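Local coordinates for protein putative neuraminyllactose-binding hemagglutinin homolog (Helicobacter pylori, PDB 3BGH) that is probably an outer-membrane lipoprotein adhesin of the flagellar sheath, inferred to bind sialylated receptors such as neuraminyllactose, at residues I46-V51 with G104-L109; V51-Y56 with D185-I190; I125-G130 with V152-A157. One frame throughout, in Å; residues are numbered along the deposited sequence.

Contact 1. Residues I46-V51 with G104-L109; sequences IEINKV and GNVAIL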
loop_
_atom_site.group_PDB
_atom_site.type_symbol
_atom_site.label_atom_id
_atom_site.label_comp_id
_atom_site.label_asym_id
_atom_site.label_seq_id
_atom_site.Cartn_x
_atom_site.Cartn_y
_atom_site.Cartn_z
ATOM N N ILE A 46 10.427 5.141 4.748
ATOM C CA ILE A 46 9.597 4.565 3.690
ATOM C C ILE A 46 9.957 3.095 3.477
ATOM O O ILE A 46 10.998 2.787 2.924
ATOM C CB ILE A 46 9.755 5.296 2.313
ATOM C CG1 ILE A 46 9.822 6.838 2.433
ATOM C CG2 ILE A 46 8.689 4.851 1.316
ATOM C CD1 ILE A 46 8.566 7.534 2.900
ATOM N N GLU A 47 9.096 2.196 3.927
ATOM C CA GLU A 47 9.252 0.761 3.720
ATOM C C GLU A 47 8.992 0.387 2.256
ATOM O O GLU A 47 8.359 1.137 1.525
ATOM C CB GLU A 47 8.283 0.006 4.624
ATOM C CG GLU A 47 8.498 0.260 6.106
ATOM C CD GLU A 47 7.681 -0.673 6.973
ATOM O OE1 GLU A 47 7.838 -1.919 6.804
ATOM O OE2 GLU A 47 6.881 -0.174 7.821
ATOM N N ILE A 48 9.495 -0.762 1.820
ATOM C CA ILE A 48 9.393 -1.169 0.415
ATOM C C ILE A 48 9.070 -2.641 0.445
ATOM O O ILE A 48 9.268 -3.260 1.478
ATOM C CB ILE A 48 10.695 -0.953 -0.377
ATOM C CG1 ILE A 48 11.909 -1.468 0.419
ATOM C CG2 ILE A 48 10.887 0.520 -0.758
ATOM C CD1 ILE A 48 13.007 -1.875 -0.434
ATOM N N ASN A 49 8.539 -3.197 -0.645
ATOM C CA ASN A 49 8.330 -4.644 -0.711
ATOM C C ASN A 49 9.509 -5.336 -1.428
ATOM O O ASN A 49 10.435 -4.669 -1.882
ATOM C CB ASN A 49 6.984 -4.977 -1.370
ATOM C CG ASN A 49 7.006 -4.807 -2.878
ATOM O OD1 ASN A 49 7.515 -3.827 -3.390
ATOM N ND2 ASN A 49 6.429 -5.751 -3.585
ATOM N N LYS A 50 9.469 -6.666 -1.537
ATOM C CA LYS A 50 10.668 -7.477 -1.876
ATOM C C LYS A 50 11.257 -7.260 -3.285
ATOM O O LYS A 50 12.419 -7.551 -3.565
ATOM C CB LYS A 50 10.356 -8.960 -1.649
ATOM C CG LYS A 50 9.541 -9.660 -2.725
ATOM C CD LYS A 50 9.344 -11.120 -2.330
ATOM C CE LYS A 50 8.470 -11.880 -3.345
ATOM N NZ LYS A 50 8.095 -13.304 -2.884
ATOM N N VAL A 51 10.429 -6.716 -4.155
ATOM C CA VAL A 51 10.725 -6.511 -5.564
ATOM C C VAL A 51 11.668 -5.310 -5.790
ATOM O O VAL A 51 12.379 -5.252 -6.808
ATOM C CB VAL A 51 9.359 -6.409 -6.266
ATOM C CG1 VAL A 51 9.241 -5.231 -7.207
ATOM C CG2 VAL A 51 8.996 -7.766 -6.901
ATOM N N GLY A 104 5.654 5.804 5.743
ATOM C CA GLY A 104 4.851 5.120 4.742
ATOM C C GLY A 104 5.503 3.931 4.068
ATOM O O GLY A 104 6.407 3.297 4.621
ATOM N N ASN A 105 5.015 3.608 2.874
ATOM C CA ASN A 105 5.529 2.475 2.129
ATOM C C ASN A 105 5.139 2.568 0.714
ATOM O O ASN A 105 4.136 3.218 0.359
ATOM C CB ASN A 105 4.990 1.121 2.689
ATOM C CG ASN A 105 3.585 0.828 2.224
ATOM O OD1 ASN A 105 2.613 1.371 2.776
ATOM N ND2 ASN A 105 3.460 0.009 1.182
ATOM N N VAL A 106 5.931 1.903 -0.107
ATOM C CA VAL A 106 5.615 1.738 -1.510
ATOM C C VAL A 106 5.943 0.310 -1.897
ATOM O O VAL A 106 6.970 -0.233 -1.500
ATOM C CB VAL A 106 6.282 2.810 -2.430
ATOM C CG1 VAL A 106 7.772 2.749 -2.357
ATOM C CG2 VAL A 106 5.842 2.620 -3.884
ATOM N N ALA A 107 5.035 -0.324 -2.624
ATOM C CA ALA A 107 5.216 -1.691 -3.041
ATOM C C ALA A 107 4.904 -1.775 -4.510
ATOM O O ALA A 107 4.075 -1.030 -5.018
ATOM C CB ALA A 107 4.320 -2.599 -2.246
ATOM N N ILE A 108 5.603 -2.663 -5.198
ATOM C CA ILE A 108 5.330 -2.908 -6.596
ATOM C C ILE A 108 4.814 -4.361 -6.795
ATOM O O ILE A 108 5.385 -5.339 -6.302
ATOM C CB ILE A 108 6.538 -2.494 -7.464
ATOM C CG1 ILE A 108 6.597 -0.968 -7.453
ATOM C CG2 ILE A 108 6.400 -2.996 -8.906
ATOM C CD1 ILE A 108 7.838 -0.361 -7.912
ATOM N N LEU A 109 3.659 -4.458 -7.442
ATOM C CA LEU A 109 3.077 -5.731 -7.835
ATOM C C LEU A 109 3.419 -5.980 -9.287
ATOM O O LEU A 109 3.399 -5.080 -10.114
ATOM C CB LEU A 109 1.574 -5.695 -7.665
ATOM C CG LEU A 109 1.017 -5.831 -6.249
ATOM C CD1 LEU A 109 1.386 -4.661 -5.336
ATOM C CD2 LEU A 109 -0.463 -5.940 -6.365
#
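The carboxamide of Asn49 lies alongside the backbone of Ile108 and grips it with both of its polar atoms. Its CG sits in the crowded position between backbone N and carbonyl carbon (chi1 76°), which turns the amide toward 104-109. Asn49 OD1 accepts from Ile108 N at 2.9 Å with a fairly straight N-H angle of 161°, although the donor stands well above the carboxamide plane. Asn49 ND2 gives to Ile108 O, also at 2.9 Å, with this acceptor close to the amide plane. Ala107 CB packs against the middle of the group, 3.5 Å from Asn49 CG. The side chain thus continues a pairing that the backbone carries only weakly here, since Asn49 N and Val106 O are 3.5 Å apart. Before it, the main chains bond regularly: Glu47 N to Gly104 O and Val106 N to Glu47 O, each 3.0 Å. This is a parallel pair at the heart of the five-stranded mixed sheet, with 26° between the local strand axes. Ile46, Ile48 and Val106 share the helix-covered face; Val106 CG1 is 4.2 Å from Ile48 CG2, the two side chains crossing obliquely. Farther along, Val51 crosses Ile108 at about a right angle and sets CG1 3.9 Å from Ile108 CB. Glu47 and Asn105 point to the other face, where the second subunit packs: Glu47 OE1 accepts from Lys50 N of that subunit, and Asn105 OD1 has a weaker hydrogen bond with Ser129 OG of that subunit. Asn49 ND2 has a further partner there, Glu47 OE2 of the second subunit.

Contact 2. Residues V51-Y56 with D185-I190; sequences VIPESY and DHDQAI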
loop_
_atom_site.group_PDB
_atom_site.type_symbol
_atom_site.label_atom_id
_atom_site.label_comp_id
_atom_site.label_asym_id
_atom_site.label_seq_id
_atom_site.Cartn_x
_atom_site.Cartn_y
_atom_site.Cartn_z
ATOM N N VAL A 51 10.429 -6.716 -4.155
ATOM C CA VAL A 51 10.725 -6.511 -5.564
ATOM C C VAL A 51 11.668 -5.310 -5.790
ATOM O O VAL A 51 12.379 -5.252 -6.808
ATOM C CB VAL A 51 9.359 -6.409 -6.266
ATOM C CG1 VAL A 51 9.241 -5.231 -7.207
ATOM C CG2 VAL A 51 8.996 -7.766 -6.901
ATOM N N ILE A 52 11.694 -4.395 -4.817
ATOM C CA ILE A 52 12.441 -3.121 -4.882
ATOM C C ILE A 52 13.833 -3.183 -4.161
ATOM O O ILE A 52 13.899 -3.502 -2.993
ATOM C CB ILE A 52 11.599 -1.939 -4.278
ATOM C CG1 ILE A 52 10.295 -1.753 -5.046
ATOM C CG2 ILE A 52 12.396 -0.635 -4.265
ATOM C CD1 ILE A 52 9.248 -0.803 -4.382
ATOM N N PRO A 53 14.931 -2.896 -4.865
ATOM C CA PRO A 53 16.259 -2.900 -4.217
ATOM C C PRO A 53 16.346 -1.911 -3.055
ATOM O O PRO A 53 15.864 -0.790 -3.166
ATOM C CB PRO A 53 17.222 -2.479 -5.341
ATOM C CG PRO A 53 16.430 -2.838 -6.658
ATOM C CD PRO A 53 14.992 -2.601 -6.311
ATOM N N GLU A 54 16.955 -2.336 -1.957
ATOM C CA GLU A 54 17.198 -1.477 -0.791
ATOM C C GLU A 54 17.847 -0.151 -1.133
ATOM O O GLU A 54 17.574 0.867 -0.473
ATOM C CB GLU A 54 18.075 -2.192 0.229
ATOM C CG GLU A 54 17.359 -3.253 1.084
ATOM C CD GLU A 54 18.275 -3.826 2.151
ATOM O OE1 GLU A 54 17.807 -4.005 3.310
ATOM O OE2 GLU A 54 19.489 -4.068 1.841
ATOM N N SER A 55 18.703 -0.130 -2.147
ATOM C CA SER A 55 19.340 1.124 -2.497
ATOM C C SER A 55 18.347 2.157 -3.039
ATOM O O SER A 55 18.569 3.370 -2.865
ATOM C CB SER A 55 20.427 0.884 -3.503
ATOM O OG SER A 55 19.881 0.340 -4.695
ATOM N N TYR A 56 17.278 1.687 -3.700
ATOM C CA TYR A 56 16.239 2.586 -4.251
ATOM C C TYR A 56 15.506 3.247 -3.111
ATOM O O TYR A 56 15.283 4.445 -3.141
ATOM C CB TYR A 56 15.224 1.865 -5.130
ATOM C CG TYR A 56 15.749 1.396 -6.464
ATOM C CD1 TYR A 56 17.102 1.399 -6.761
ATOM C CD2 TYR A 56 14.887 0.866 -7.407
ATOM C CE1 TYR A 56 17.569 0.895 -7.975
ATOM C CE2 TYR A 56 15.334 0.397 -8.600
ATOM C CZ TYR A 56 16.678 0.402 -8.883
ATOM O OH TYR A 56 17.086 -0.084 -10.115
ATOM N N ASP A 185 11.565 -5.196 -19.004
ATOM C CA ASP A 185 11.560 -6.167 -17.904
ATOM C C ASP A 185 11.235 -5.445 -16.579
ATOM O O ASP A 185 11.048 -4.212 -16.549
ATOM C CB ASP A 185 12.884 -6.948 -17.811
ATOM C CG ASP A 185 14.047 -6.107 -17.270
ATOM O OD1 ASP A 185 15.085 -6.733 -16.912
ATOM O OD2 ASP A 185 13.927 -4.849 -17.213
ATOM N N HIS A 186 11.180 -6.215 -15.499
ATOM C CA HIS A 186 10.810 -5.685 -14.198
ATOM C C HIS A 186 11.638 -4.491 -13.686
ATOM O O HIS A 186 11.053 -3.463 -13.348
ATOM C CB HIS A 186 10.717 -6.812 -13.167
ATOM C CG HIS A 186 9.760 -7.895 -13.555
ATOM N ND1 HIS A 186 8.510 -7.629 -14.064
ATOM C CD2 HIS A 186 9.871 -9.243 -13.516
ATOM C CE1 HIS A 186 7.890 -8.767 -14.323
ATOM N NE2 HIS A 186 8.693 -9.761 -14.000
ATOM N N ASP A 187 12.968 -4.594 -13.651
ATOM C CA ASP A 187 13.763 -3.546 -12.992
ATOM C C ASP A 187 13.627 -2.190 -13.651
ATOM O O ASP A 187 13.584 -1.170 -12.966
ATOM C CB ASP A 187 15.222 -3.939 -12.768
ATOM C CG ASP A 187 15.382 -4.847 -11.545
ATOM O OD1 ASP A 187 15.653 -4.332 -10.413
ATOM O OD2 ASP A 187 15.185 -6.081 -11.723
ATOM N N GLN A 188 13.482 -2.196 -14.969
ATOM C CA GLN A 188 13.168 -0.987 -15.716
ATOM C C GLN A 188 11.762 -0.390 -15.357
ATOM O O GLN A 188 11.580 0.825 -15.264
ATOM C CB GLN A 188 13.380 -1.260 -17.220
ATOM C CG GLN A 188 13.384 -0.055 -18.145
ATOM C CD GLN A 188 14.689 0.756 -18.167
ATOM O OE1 GLN A 188 14.821 1.701 -18.955
ATOM N NE2 GLN A 188 15.635 0.418 -17.291
ATOM N N ALA A 189 10.790 -1.254 -15.096
ATOM C CA ALA A 189 9.442 -0.825 -14.774
ATOM C C ALA A 189 9.386 -0.216 -13.353
ATOM O O ALA A 189 8.728 0.800 -13.128
ATOM C CB ALA A 189 8.476 -1.986 -14.921
ATOM N N ILE A 190 10.110 -0.856 -12.435
ATOM C CA ILE A 190 10.311 -0.392 -11.063
ATOM C C ILE A 190 10.894 1.029 -11.031
ATOM O O ILE A 190 10.401 1.921 -10.333
ATOM C CB ILE A 190 11.246 -1.377 -10.311
ATOM C CG1 ILE A 190 10.514 -2.713 -10.121
ATOM C CG2 ILE A 190 11.704 -0.810 -9.000
ATOM C CD1 ILE A 190 11.339 -3.807 -9.522
#
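His186 O is gripped by two backbone N-H groups of its own helix: Ile190 N at 2.9 Å and, in a weak bond, Ala189 N at 2.8 Å. This first turn, with Asp185 at the N-cap position, fixes where Ile190 stands, and Ile190 carries most of the packing against 51-56. Its two branches diverge. CG1 is anti to the carbonyl carbon (chi1 -68°) and extends to CD1, which presses close on Val51: 3.4 Å to Val51 CG1 and 3.2 Å to Val51 O. CG2, anti to the backbone N, meets the edge of the Tyr56 ring in its plane, 3.8 Å from Tyr56 CE2, the two side chains crossing at about a right angle. One face of that ring is occupied by Pro53, whose CG lies 3.8 Å above the ring plane, over the centre. Pro53 is at the N-cap position of helix 54-73, and its O accepts Tyr56 N at 2.9 Å, so the first turn itself sets proline and ring together. At the margin, Asp187 OD1 comes only loosely near Pro53 CG, at 4.1 Å. On the side facing the sheet, Ile52 touches Ile108 of strand 98-114, and His186 ND1 bonds Asp126 OD2. The arrangement is that of two neighbouring helix starts packed by apolar side chains over one face of a sheet, as in a two-layer alpha/beta fold.

Contact 3. Residues I125-G130 with V152-A157; sequences IDMSSG and VSKIKA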
loop_
_atom_site.group_PDB
_atom_site.type_symbol
_atom_site.label_atom_id
_atom_site.label_comp_id
_atom_site.label_asym_id
_atom_site.label_seq_id
_atom_site.Cartn_x
_atom_site.Cartn_y
_atom_site.Cartn_z
ATOM N N ILE A 125 1.391 -5.540 -17.052
ATOM C CA ILE A 125 1.939 -4.345 -16.393
ATOM C C ILE A 125 2.486 -4.693 -15.021
ATOM O O ILE A 125 2.185 -5.748 -14.480
ATOM C CB ILE A 125 0.872 -3.250 -16.170
ATOM C CG1 ILE A 125 -0.089 -3.643 -15.041
ATOM C CG2 ILE A 125 0.109 -2.910 -17.443
ATOM C CD1 ILE A 125 -1.033 -2.589 -14.647
ATOM N N ASP A 126 3.311 -3.805 -14.477
ATOM C CA ASP A 126 3.578 -3.757 -13.062
ATOM C C ASP A 126 2.834 -2.537 -12.501
ATOM O O ASP A 126 2.587 -1.579 -13.228
ATOM C CB ASP A 126 5.080 -3.643 -12.806
ATOM C CG ASP A 126 5.812 -4.955 -13.023
ATOM O OD1 ASP A 126 5.130 -6.005 -13.167
ATOM O OD2 ASP A 126 7.076 -4.935 -13.067
ATOM N N MET A 127 2.476 -2.572 -11.223
ATOM C CA MET A 127 1.654 -1.526 -10.630
ATOM C C MET A 127 1.983 -1.366 -9.164
ATOM O O MET A 127 2.137 -2.358 -8.452
ATOM C CB MET A 127 0.150 -1.858 -10.784
ATOM C CG MET A 127 -0.831 -0.713 -10.337
ATOM S SD MET A 127 -2.633 -1.091 -10.488
ATOM C CE MET A 127 -2.758 -2.264 -9.200
ATOM N N SER A 128 2.038 -0.123 -8.703
ATOM C CA SER A 128 2.326 0.143 -7.320
ATOM C C SER A 128 1.111 0.156 -6.390
ATOM O O SER A 128 -0.051 0.336 -6.802
ATOM C CB SER A 128 2.946 1.505 -7.230
ATOM O OG SER A 128 1.891 2.424 -7.426
ATOM N N SER A 129 1.415 0.042 -5.104
ATOM C CA SER A 129 0.488 0.384 -4.035
ATOM C C SER A 129 1.327 1.116 -2.996
ATOM O O SER A 129 2.551 1.212 -3.132
ATOM C CB SER A 129 -0.131 -0.884 -3.443
ATOM O OG SER A 129 0.815 -1.567 -2.646
ATOM N N GLY A 130 0.686 1.605 -1.955
ATOM C CA GLY A 130 1.357 2.294 -0.886
ATOM C C GLY A 130 0.802 3.684 -0.671
ATOM O O GLY A 130 -0.120 4.095 -1.310
ATOM N N VAL A 152 0.246 6.821 -3.269
ATOM C CA VAL A 152 1.164 6.543 -4.361
ATOM C C VAL A 152 0.806 5.214 -5.026
ATOM O O VAL A 152 1.622 4.618 -5.697
ATOM C CB VAL A 152 2.664 6.487 -3.868
ATOM C CG1 VAL A 152 3.179 7.886 -3.460
ATOM C CG2 VAL A 152 2.865 5.408 -2.752
ATOM N N SER A 153 -0.412 4.737 -4.838
ATOM C CA SER A 153 -0.831 3.496 -5.488
ATOM C C SER A 153 -1.372 3.707 -6.912
ATOM O O SER A 153 -1.583 4.838 -7.346
ATOM C CB SER A 153 -1.856 2.812 -4.623
ATOM O OG SER A 153 -3.102 3.465 -4.755
ATOM N N LYS A 154 -1.600 2.610 -7.630
ATOM C CA LYS A 154 -2.097 2.638 -9.036
ATOM C C LYS A 154 -1.175 3.269 -10.082
ATOM O O LYS A 154 -1.604 3.548 -11.208
ATOM C CB LYS A 154 -3.518 3.235 -9.149
ATOM C CG LYS A 154 -4.531 2.623 -8.210
ATOM C CD LYS A 154 -5.148 1.362 -8.750
ATOM C CE LYS A 154 -6.592 1.164 -8.187
ATOM N NZ LYS A 154 -7.255 -0.053 -8.754
ATOM N N ILE A 155 0.081 3.485 -9.739
ATOM C CA ILE A 155 1.070 3.841 -10.743
ATOM C C ILE A 155 1.535 2.640 -11.604
ATOM O O ILE A 155 2.052 1.654 -11.074
ATOM C CB ILE A 155 2.246 4.610 -10.106
ATOM C CG1 ILE A 155 1.704 5.910 -9.452
ATOM C CG2 ILE A 155 3.252 4.943 -11.157
ATOM C CD1 ILE A 155 2.724 6.783 -8.766
ATOM N N LYS A 156 1.388 2.736 -12.929
ATOM C CA LYS A 156 1.597 1.562 -13.811
ATOM C C LYS A 156 2.744 1.677 -14.830
ATOM O O LYS A 156 3.021 2.749 -15.393
ATOM C CB LYS A 156 0.309 1.175 -14.584
ATOM C CG LYS A 156 -1.028 1.415 -13.903
ATOM C CD LYS A 156 -2.224 0.867 -14.756
ATOM C CE LYS A 156 -3.597 1.312 -14.227
ATOM N NZ LYS A 156 -4.677 0.244 -14.382
ATOM N N ALA A 157 3.397 0.545 -15.081
ATOM C CA ALA A 157 4.330 0.433 -16.175
ATOM C C ALA A 157 4.023 -0.804 -17.005
ATOM O O ALA A 157 3.909 -1.910 -16.499
ATOM C CB ALA A 157 5.739 0.384 -15.651
#
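A beta hairpin of strands 123-137 and 144-161 contains this contact, at a place where the second strand is irregular. Asp126 and Ala157 form an antiparallel hydrogen-bonded pair: Asp126 N to Ala157 O is 2.8 Å, and the return bond from Ala157 N to Asp126 O is 2.9 Å and nearly straight at 168°. Met127 and Lys156 follow as a non-hydrogen-bonded pair. At Ser128 the pattern shifts. Its N still bonds Ile155 O, but its O takes Lys154 N at 2.9 Å from above the carbonyl plane. Ile155 N turns instead to Ser128 OG, 3.1 Å away. Ser128 OG takes the crowded position between its backbone N and carbonyl carbon (chi1 74°) and donates to a lone pair of Val152 O at 2.8 Å, so one side chain bridges the irregularity, where Lys154 has a positive phi of 64°. Met127 and Lys154 run side by side, SD 3.9 Å from Lys154 CD, while Ile125 CD1 lies 3.7 Å from Lys156 CD. Strand 98-114 adjoins 125-130 and supplies Glu114 for a salt bridge with Lys156; helix 186-208 packs on Ser128 and Ala157, and Tyr131 of the second subunit on Met127.

The three contacts lie on the same side of the chain's centre, in one alpha/beta unit. Contacts 1 and 3 belong to the same sheet, their centres about 10 Å apart, joined by strand 98-114 pairing with 123-137: Leu109 N bonds Met127 O, and Ser129 N bonds Ala107 O. Contact 2, about 10 Å from contact 1 and 13 Å from contact 3 between centres, adds the helix layer. It shares Val51 with contact 1, and its His186 reaches Asp126 of contact 3. In sequence contact 1 closes before contact 3 opens, whereas contact 2 spans contact 3 and interleaves with contact 1. Helix 186-208 thereby ties late sequence to early; contacts 1 and 3 also meet the second subunit.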